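Local coordinates for protein ML032222a iGluR (Mnemiopsis leidyi, PDB 4YKK) that probably serves as a glycine-binding ionotropic glutamate receptor of a comb jelly, its ligand-binding domain closing on the amino acid that gates the channel, at residues A111-V116 against I186-V191. Sequence-based numbering, arbitrary orientation.
Sequences AGIKAV and IDEGPV. With GLY (glycine), chain G.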
# COMPACT_ATOMS: atom_id res chain seq x y z
N ALA B 111 5.70 -4.12 2.28
CA ALA B 111 6.64 -5.02 2.94
C ALA B 111 6.07 -6.42 3.02
O ALA B 111 4.87 -6.63 2.92
CB ALA B 111 6.98 -4.51 4.32
N GLY B 112 6.95 -7.40 3.21
CA GLY B 112 6.53 -8.77 3.42
C GLY B 112 7.37 -9.43 4.50
O GLY B 112 8.37 -8.88 4.92
N ILE B 113 6.92 -10.59 4.95
CA ILE B 113 7.70 -11.40 5.88
C ILE B 113 8.77 -12.13 5.12
O ILE B 113 8.49 -12.71 4.06
CB ILE B 113 6.81 -12.44 6.61
CG1 ILE B 113 5.70 -11.76 7.39
CG2 ILE B 113 7.65 -13.35 7.54
CD1 ILE B 113 6.19 -10.70 8.38
N LYS B 114 9.98 -12.13 5.67
CA LYS B 114 11.12 -12.80 5.06
C LYS B 114 11.82 -13.61 6.12
O LYS B 114 12.07 -13.15 7.22
CB LYS B 114 12.07 -11.79 4.45
CG LYS B 114 13.24 -12.44 3.74
CD LYS B 114 14.11 -11.44 3.04
CE LYS B 114 15.19 -12.14 2.23
NZ LYS B 114 14.63 -12.98 1.14
N ALA B 115 12.18 -14.84 5.75
CA ALA B 115 12.97 -15.73 6.61
C ALA B 115 14.35 -15.89 6.02
O ALA B 115 14.49 -16.08 4.81
CB ALA B 115 12.30 -17.05 6.73
N VAL B 116 15.35 -15.78 6.86
CA VAL B 116 16.74 -15.94 6.44
C VAL B 116 17.45 -16.93 7.33
O VAL B 116 17.03 -17.18 8.45
CB VAL B 116 17.51 -14.59 6.45
CG1 VAL B 116 16.93 -13.64 5.40
CG2 VAL B 116 17.52 -13.95 7.83
N ILE B 186 13.05 -15.01 11.31
CA ILE B 186 11.88 -14.66 10.53
C ILE B 186 11.47 -13.24 10.89
O ILE B 186 11.13 -12.97 12.04
CB ILE B 186 10.70 -15.63 10.82
CG1 ILE B 186 11.10 -17.09 10.55
CG2 ILE B 186 9.46 -15.25 10.01
CD1 ILE B 186 10.08 -18.10 11.06
N ASP B 187 11.57 -12.32 9.92
CA ASP B 187 11.25 -10.90 10.19
C ASP B 187 10.71 -10.27 8.92
O ASP B 187 9.91 -10.90 8.21
CB ASP B 187 12.42 -10.16 10.83
CG ASP B 187 11.98 -8.88 11.54
OD1 ASP B 187 11.47 -8.97 12.66
OD2 ASP B 187 12.15 -7.78 10.94
N GLU B 188 11.11 -9.03 8.65
CA GLU B 188 10.54 -8.24 7.56
C GLU B 188 11.55 -7.93 6.48
O GLU B 188 12.69 -7.57 6.76
CB GLU B 188 9.94 -6.94 8.09
CG GLU B 188 8.83 -7.19 9.10
CD GLU B 188 8.27 -5.95 9.75
OE1 GLU B 188 8.88 -4.86 9.65
OE2 GLU B 188 7.21 -6.09 10.41
N GLY B 189 11.12 -8.08 5.23
CA GLY B 189 11.98 -7.88 4.08
C GLY B 189 12.87 -6.64 4.10
O GLY B 189 14.08 -6.75 3.94
N PRO B 190 12.27 -5.45 4.24
CA PRO B 190 13.10 -4.24 4.10
C PRO B 190 14.13 -4.10 5.22
O PRO B 190 15.25 -3.65 4.95
CB PRO B 190 12.07 -3.11 4.13
CG PRO B 190 10.80 -3.75 3.60
CD PRO B 190 10.84 -5.13 4.22
N VAL B 191 13.74 -4.49 6.43
CA VAL B 191 14.62 -4.45 7.57
C VAL B 191 15.80 -5.41 7.38
O VAL B 191 16.96 -5.04 7.57
CB VAL B 191 13.83 -4.81 8.83
CG1 VAL B 191 14.73 -4.88 10.05
CG2 VAL B 191 12.77 -3.76 9.07
N GLY G . 8.06 -3.03 11.65
CA GLY G . 7.91 -3.81 12.87
C GLY G . 6.51 -3.77 13.44
O GLY G . 6.23 -4.45 14.44
OXT GLY G . 5.64 -3.06 12.90
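K114 and D187 form an antiparallel hydrogen-bonded pair: K114 N donates to D187 O over 2.8 Å, from above the carbonyl plane (41° out of it), and D187 N returns a bond to K114 O at 2.9 Å. The third bond, G189 N to G112 O, is almost straight (176° at the hydrogen) and joins strand 109-118 to the start of helix 189-195, with E188 at the N-cap position just before it. I113 and I186 pack through their CG2 methyls, 3.6 Å apart; in each, the torsion that sets CG2 anti to the backbone N turns this methyl to the other isoleucine. The ligand-binding domain of ionotropic glutamate receptors is a two-lobed clamshell of periplasmic-binding-protein type, and this strand-to-helix junction brings a carboxylate to its cleft. Along E188, CB lies 4.0 Å from G112 O; CG, anti to the carbonyl carbon (chi1 -61°), is 4.5 Å from I113 CD1; from there the extended chain carries the carboxylate to the ligand. E188 OE1 reaches the glycine N at 2.8 Å and also pairs with the Y214 hydroxyl, while OE2 bonds to S93 OG. With an alanine here, the ligand's amino group would probably lose its acidic partner, and the Y214 and S93 hydroxyls the carboxylate they bond to. The bound glycine is also hydrogen-bonded to H145 N, R98 NH1 and S93 N.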